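Local structure of extracellular ligand-binding receptor (Rhodopseudomonas palustris, 4F06) at residues 254-259 against 341-346; 322-327 against 336-341. The protein probably serves as the solute-binding protein of an ABC transporter, binding lignin-derived aromatic acids such as p-hydroxybenzoic acid. One frame throughout, in Å; residues are numbered along the deposited sequence.

From the N terminus, the chain first reaches 254-259, a loop between strand 250-253 and helix 262-273. It passes through helices 262-273, 283-301 and 308-315 and then comes to 322-327, the loop linking strands 319-322 and 327-329. Soon after, 336-341 comes back on 322-327, and contact 2 closes a short loop of eight residues. The same strand, 336-348, runs on; its 341-346 part meets 254-259, and contact 1 closes a loop of 81 residues. The short loop thus lies wholly within the long one. Tyr341 belongs to both contacts, whose centres are about 12 Å apart. Together they tie the loop after strand 250-253 and the 322-327 loop to one long strand.

Contact 1 of 2, residues 254-259 against 341-346; sequences HYAVSH and YLREVE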
loop_
_atom_site.group_PDB
_atom_site.type_symbol
_atom_site.label_atom_id
_atom_site.label_comp_id
_atom_site.label_asym_id
_atom_site.label_seq_id
_atom_site.Cartn_x
_atom_site.Cartn_y
_atom_site.Cartn_z
ATOM N N HIS A 254 -0.536 6.866 -3.906
ATOM C CA HIS A 254 -1.957 6.883 -4.254
ATOM C C HIS A 254 -2.856 7.483 -3.161
ATOM O O HIS A 254 -4.025 7.729 -3.411
ATOM C CB HIS A 254 -2.400 5.436 -4.567
ATOM C CG HIS A 254 -2.143 4.559 -3.399
ATOM N ND1 HIS A 254 -0.866 4.289 -2.948
ATOM C CD2 HIS A 254 -3.022 3.999 -2.496
ATOM C CE1 HIS A 254 -0.957 3.593 -1.799
ATOM N NE2 HIS A 254 -2.264 3.391 -1.520
ATOM N N TYR A 255 -2.329 7.695 -1.961
ATOM C CA TYR A 255 -3.148 8.240 -0.886
ATOM C C TYR A 255 -2.314 9.121 0.012
ATOM O O TYR A 255 -1.227 8.719 0.449
ATOM C CB TYR A 255 -3.830 7.128 -0.035
ATOM C CG TYR A 255 -4.716 7.719 1.061
ATOM C CD1 TYR A 255 -5.861 8.449 0.721
ATOM C CD2 TYR A 255 -4.372 7.632 2.422
ATOM C CE1 TYR A 255 -6.660 9.037 1.697
ATOM C CE2 TYR A 255 -5.207 8.202 3.402
ATOM C CZ TYR A 255 -6.310 8.937 3.026
ATOM O OH TYR A 255 -7.086 9.527 4.004
ATOM N N ALA A 256 -2.890 10.268 0.383
ATOM C CA ALA A 256 -2.377 11.121 1.465
ATOM C C ALA A 256 -3.520 11.448 2.409
ATOM O O ALA A 256 -4.628 11.746 1.949
ATOM C CB ALA A 256 -1.754 12.428 0.939
ATOM N N VAL A 257 -3.253 11.436 3.708
ATOM C CA VAL A 257 -4.271 11.802 4.695
ATOM C C VAL A 257 -4.750 13.234 4.419
ATOM O O VAL A 257 -5.921 13.565 4.649
ATOM C CB VAL A 257 -3.716 11.666 6.112
ATOM C CG1 VAL A 257 -4.693 12.196 7.156
ATOM C CG2 VAL A 257 -3.379 10.204 6.374
ATOM N N SER A 258 -3.865 14.069 3.875
ATOM C CA SER A 258 -4.193 15.465 3.551
ATOM C C SER A 258 -4.994 15.608 2.253
ATOM O O SER A 258 -5.330 16.744 1.853
ATOM C CB SER A 258 -2.919 16.259 3.390
ATOM O OG SER A 258 -2.252 15.855 2.204
ATOM N N HIS A 259 -5.350 14.512 1.567
ATOM C CA HIS A 259 -6.028 14.669 0.272
ATOM C C HIS A 259 -7.243 15.578 0.390
ATOM O O HIS A 259 -8.133 15.335 1.239
ATOM C CB HIS A 259 -6.431 13.288 -0.297
ATOM C CG HIS A 259 -7.044 13.378 -1.658
ATOM N ND1 HIS A 259 -6.335 13.809 -2.750
ATOM C CD2 HIS A 259 -8.322 13.071 -2.095
ATOM C CE1 HIS A 259 -7.134 13.773 -3.832
ATOM N NE2 HIS A 259 -8.348 13.322 -3.445
ATOM N N TYR A 341 -0.090 10.528 -6.888
ATOM C CA TYR A 341 0.200 11.930 -6.642
ATOM C C TYR A 341 1.691 12.091 -6.311
ATOM O O TYR A 341 2.283 11.249 -5.643
ATOM C CB TYR A 341 -0.645 12.453 -5.454
ATOM C CG TYR A 341 -2.124 12.227 -5.615
ATOM C CD1 TYR A 341 -2.742 11.039 -5.161
ATOM C CD2 TYR A 341 -2.926 13.214 -6.194
ATOM C CE1 TYR A 341 -4.087 10.821 -5.314
ATOM C CE2 TYR A 341 -4.292 13.014 -6.291
ATOM C CZ TYR A 341 -4.884 11.833 -5.859
ATOM O OH TYR A 341 -6.245 11.658 -5.999
ATOM N N LEU A 342 2.256 13.208 -6.746
ATOM C CA LEU A 342 3.549 13.667 -6.229
ATOM C C LEU A 342 3.264 14.472 -4.983
ATOM O O LEU A 342 2.428 15.392 -5.033
ATOM C CB LEU A 342 4.281 14.524 -7.271
ATOM C CG LEU A 342 5.564 15.186 -6.702
ATOM C CD1 LEU A 342 6.641 14.148 -6.368
ATOM C CD2 LEU A 342 6.058 16.238 -7.683
ATOM N N ARG A 343 3.962 14.165 -3.881
ATOM C CA ARG A 343 3.805 14.920 -2.629
ATOM C C ARG A 343 5.165 15.384 -2.160
ATOM O O ARG A 343 6.209 14.836 -2.535
ATOM C CB ARG A 343 3.200 14.047 -1.517
ATOM C CG ARG A 343 1.941 13.263 -1.953
ATOM C CD ARG A 343 2.247 11.844 -2.445
ATOM N NE ARG A 343 3.003 11.072 -1.441
ATOM C CZ ARG A 343 2.464 10.537 -0.340
ATOM N NH1 ARG A 343 1.135 10.512 -0.134
ATOM N NH2 ARG A 343 3.271 10.035 0.594
ATOM N N GLU A 344 5.129 16.391 -1.304
ATOM C CA GLU A 344 6.318 16.872 -0.596
ATOM C C GLU A 344 5.980 16.966 0.886
ATOM O O GLU A 344 4.870 17.437 1.237
ATOM C CB GLU A 344 6.714 18.276 -1.125
ATOM C CG GLU A 344 7.953 18.853 -0.468
ATOM C CD GLU A 344 8.293 20.231 -1.042
ATOM O OE1 GLU A 344 7.863 20.526 -2.151
ATOM O OE2 GLU A 344 8.972 20.997 -0.390
ATOM N N VAL A 345 6.902 16.586 1.763
ATOM C CA VAL A 345 6.641 16.782 3.205
ATOM C C VAL A 345 6.654 18.280 3.484
ATOM O O VAL A 345 7.641 18.957 3.121
ATOM C CB VAL A 345 7.710 16.058 4.055
ATOM C CG1 VAL A 345 7.453 16.333 5.528
ATOM C CG2 VAL A 345 7.689 14.521 3.790
ATOM N N GLU A 346 5.572 18.781 4.084
ATOM C CA GLU A 346 5.408 20.205 4.365
ATOM C C GLU A 346 4.804 20.347 5.747
ATOM O O GLU A 346 4.199 19.442 6.256
ATOM C CB GLU A 346 4.417 20.861 3.371
ATOM C CG GLU A 346 4.928 20.896 1.954
ATOM C CD GLU A 346 4.027 21.701 1.029
ATOM O OE1 GLU A 346 2.992 22.298 1.494
ATOM O OE2 GLU A 346 4.386 21.746 -0.175
#
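Tyr341 and His259 meet through their ring ends. The Tyr341 side chain starts with CB pointing toward 254-259 and CG anti to the carbonyl carbon (chi1 -54°), which brings the ring to His254 O and His259. CD1 and CE1 lie along the backbone of His254. The carbonyl O of His254 sits at the ring edge, in plane, 3.6 Å from Tyr341 CE1. Tyr341 CE2 lies 3.8 Å from His259 CE1, which comes obliquely to the ring. Tyr341 CZ is 3.6 Å from His259 CE1. At the tip, Tyr341 OH is 3.2 Å from the same His259 CE1. The two side chains cross at about a right angle, with ring planes 54° apart. OH has its hydrogen bonds with Arg324 and Asn339, while His259 ND1 bonds to Glu356.

Arg343 makes the second part of the contact. Bends at chi2 and chi3 bring Arg343 NH1 to 3.0 Å from Tyr255 O and 3.6 Å from Ala256 CB. NE bonds to Ser251 OG. The 256-259 turn is closed by His259 N to Ala256 O, 2.9 Å.

Strand 336-348 pairs antiparallel with 250-253 in the mixed sheet of one lobe of the periplasmic binding protein fold, and the contact packs the loop after 250-253 on that sheet. An alanine in place of Tyr341 would probably open a gap beside the His259 ring and leave Arg324 O without its hydroxyl donor. The contact thus combines ring packing with a cation near a backbone carbonyl, and the polar ends of Tyr341, His259 and Arg343 are bonded to the surrounding fold.

Contact 2 of 2, residues 322-327 against 336-341; sequences SPRGEV and ITQNVY
Tyr341 OH donates to Arg324 O at 2.7 Å, in the carbonyl plane. Tyr341 OH also accepts from Asn339 ND2 at 3.0 Å. A CB on Gly325 would clash with this hydroxyl. One water joins Glu326 O to Asn339 N, and another joins Glu326 N to Asn339 ND2.

Arg324 has CG between the backbone N and the carbonyl carbon (chi1 79°), and a bend at chi3 turns its end to Gln338. Arg324 NH1 donates to a lone pair of Gln338 OE1 at 2.7 Å, with an N-H...O angle of 143°. The guanidinium and amide planes are 35° apart. Ile336 CD1 sits over the centre of one guanidinium face, 3.9 Å from Arg324 CZ. Ile336 CD1 also packs on Val327 CB at 3.7 Å.

Ser322 OG holds Arg324 from within the turn. It accepts from the backbone N of Arg324 at 3.1 Å, which makes an ST turn, and from NE in the guanidinium plane. The same OG also bonds to Asp290, which forms a salt bridge with Arg324 NH2. Bonds from NE, NH1 and NH2, with Ile336 over one face, are likely to fix the guanidinium.

The turn links antiparallel strands 319-322 and 327-329 and lies against strand 336-348. Val286 of helix 283-301 packs on Ser322, Pro323 and Arg324. Val340 touches helix 123-136, and Asn339 and Tyr341 touch strand 351-363.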
loop_
_atom_site.group_PDB
_atom_site.type_symbol
_atom_site.label_atom_id
_atom_site.label_comp_id
_atom_site.label_asym_id
_atom_site.label_seq_id
_atom_site.Cartn_x
_atom_site.Cartn_y
_atom_site.Cartn_z
ATOM N N SER A 322 -13.271 6.970 -4.279
ATOM C CA SER A 322 -12.647 6.602 -3.004
ATOM C C SER A 322 -12.265 7.872 -2.242
ATOM O O SER A 322 -12.069 8.916 -2.856
ATOM C CB SER A 322 -11.394 5.780 -3.370
ATOM O OG SER A 322 -10.549 5.562 -2.242
ATOM N N PRO A 323 -12.017 7.769 -0.936
ATOM C CA PRO A 323 -11.383 8.893 -0.230
ATOM C C PRO A 323 -10.080 9.324 -0.912
ATOM O O PRO A 323 -9.688 10.491 -0.818
ATOM C CB PRO A 323 -11.132 8.324 1.167
ATOM C CG PRO A 323 -12.283 7.354 1.339
ATOM C CD PRO A 323 -12.419 6.688 -0.009
ATOM N N ARG A 324 -9.399 8.393 -1.614
ATOM C CA ARG A 324 -8.108 8.750 -2.252
ATOM C C ARG A 324 -8.223 9.493 -3.575
ATOM O O ARG A 324 -7.210 10.026 -4.073
ATOM C CB ARG A 324 -7.273 7.471 -2.470
ATOM C CG ARG A 324 -7.720 6.655 -3.707
ATOM C CD ARG A 324 -7.058 5.267 -3.742
ATOM N NE ARG A 324 -7.772 4.342 -2.857
ATOM C CZ ARG A 324 -7.348 3.085 -2.620
ATOM N NH1 ARG A 324 -6.187 2.662 -3.143
ATOM N NH2 ARG A 324 -8.081 2.296 -1.803
ATOM N N GLY A 325 -9.416 9.451 -4.216
ATOM C CA GLY A 325 -9.600 9.912 -5.609
ATOM C C GLY A 325 -10.512 8.942 -6.344
ATOM O O GLY A 325 -10.942 7.926 -5.790
ATOM N N GLU A 326 -10.806 9.245 -7.603
ATOM C CA GLU A 326 -11.590 8.324 -8.453
ATOM C C GLU A 326 -10.791 7.051 -8.694
ATOM O O GLU A 326 -9.579 7.122 -8.948
ATOM C CB GLU A 326 -11.945 9.029 -9.767
ATOM C CG GLU A 326 -12.795 10.264 -9.527
ATOM C CD GLU A 326 -13.462 10.863 -10.736
ATOM O OE1 GLU A 326 -13.002 10.672 -11.885
ATOM O OE2 GLU A 326 -14.448 11.587 -10.503
ATOM N N VAL A 327 -11.446 5.895 -8.596
ATOM C CA VAL A 327 -10.771 4.594 -8.753
ATOM C C VAL A 327 -11.654 3.642 -9.525
ATOM O O VAL A 327 -12.859 3.865 -9.686
ATOM C CB VAL A 327 -10.406 3.962 -7.392
ATOM C CG1 VAL A 327 -9.401 4.821 -6.630
ATOM C CG2 VAL A 327 -11.655 3.668 -6.570
ATOM N N ILE A 336 -6.674 -2.195 -8.576
ATOM C CA ILE A 336 -7.286 -0.841 -8.545
ATOM C C ILE A 336 -6.489 0.161 -9.394
ATOM O O ILE A 336 -5.338 0.463 -9.113
ATOM C CB ILE A 336 -7.439 -0.412 -7.066
ATOM C CG1 ILE A 336 -8.316 0.839 -6.955
ATOM C CG2 ILE A 336 -6.100 -0.280 -6.340
ATOM C CD1 ILE A 336 -8.856 1.088 -5.555
ATOM N N THR A 337 -7.155 0.681 -10.456
ATOM C CA THR A 337 -6.636 1.807 -11.206
ATOM C C THR A 337 -6.929 3.085 -10.427
ATOM O O THR A 337 -8.043 3.252 -9.922
ATOM C CB THR A 337 -7.305 1.852 -12.578
ATOM O OG1 THR A 337 -6.814 0.725 -13.300
ATOM C CG2 THR A 337 -6.936 3.130 -13.357
ATOM N N GLN A 338 -5.954 3.974 -10.300
ATOM C CA GLN A 338 -6.107 5.109 -9.386
ATOM C C GLN A 338 -5.104 6.175 -9.746
ATOM O O GLN A 338 -4.046 5.944 -10.354
ATOM C CB GLN A 338 -5.877 4.639 -7.945
ATOM C CG GLN A 338 -4.452 4.083 -7.680
ATOM C CD GLN A 338 -4.417 3.385 -6.341
ATOM O OE1 GLN A 338 -5.205 3.707 -5.467
ATOM N NE2 GLN A 338 -3.488 2.426 -6.151
ATOM N N ASN A 339 -5.378 7.393 -9.278
ATOM C CA ASN A 339 -4.381 8.473 -9.396
ATOM C C ASN A 339 -3.142 8.155 -8.558
ATOM O O ASN A 339 -3.225 7.515 -7.477
ATOM C CB ASN A 339 -4.976 9.754 -8.804
ATOM C CG ASN A 339 -6.218 10.225 -9.524
ATOM O OD1 ASN A 339 -6.518 9.795 -10.662
ATOM N ND2 ASN A 339 -6.935 11.139 -8.867
ATOM N N VAL A 340 -1.991 8.604 -9.048
ATOM C CA VAL A 340 -0.763 8.640 -8.244
ATOM C C VAL A 340 -0.367 10.083 -8.100
ATOM O O VAL A 340 -0.382 10.826 -9.103
ATOM C CB VAL A 340 0.354 7.786 -8.920
ATOM C CG1 VAL A 340 1.674 7.927 -8.156
ATOM C CG2 VAL A 340 -0.087 6.316 -8.971
ATOM N N TYR A 341 -0.090 10.528 -6.888
ATOM C CA TYR A 341 0.200 11.930 -6.642
ATOM C C TYR A 341 1.691 12.091 -6.311
ATOM O O TYR A 341 2.283 11.249 -5.643
ATOM C CB TYR A 341 -0.645 12.453 -5.454
ATOM C CG TYR A 341 -2.124 12.227 -5.615
ATOM C CD1 TYR A 341 -2.742 11.039 -5.161
ATOM C CD2 TYR A 341 -2.926 13.214 -6.194
ATOM C CE1 TYR A 341 -4.087 10.821 -5.314
ATOM C CE2 TYR A 341 -4.292 13.014 -6.291
ATOM C CZ TYR A 341 -4.884 11.833 -5.859
ATOM O OH TYR A 341 -6.245 11.658 -5.999
HETATM O O HOH W 1 -7.434 8.170 -7.501
HETATM O O HOH W 2 -9.981 11.946 -8.892
#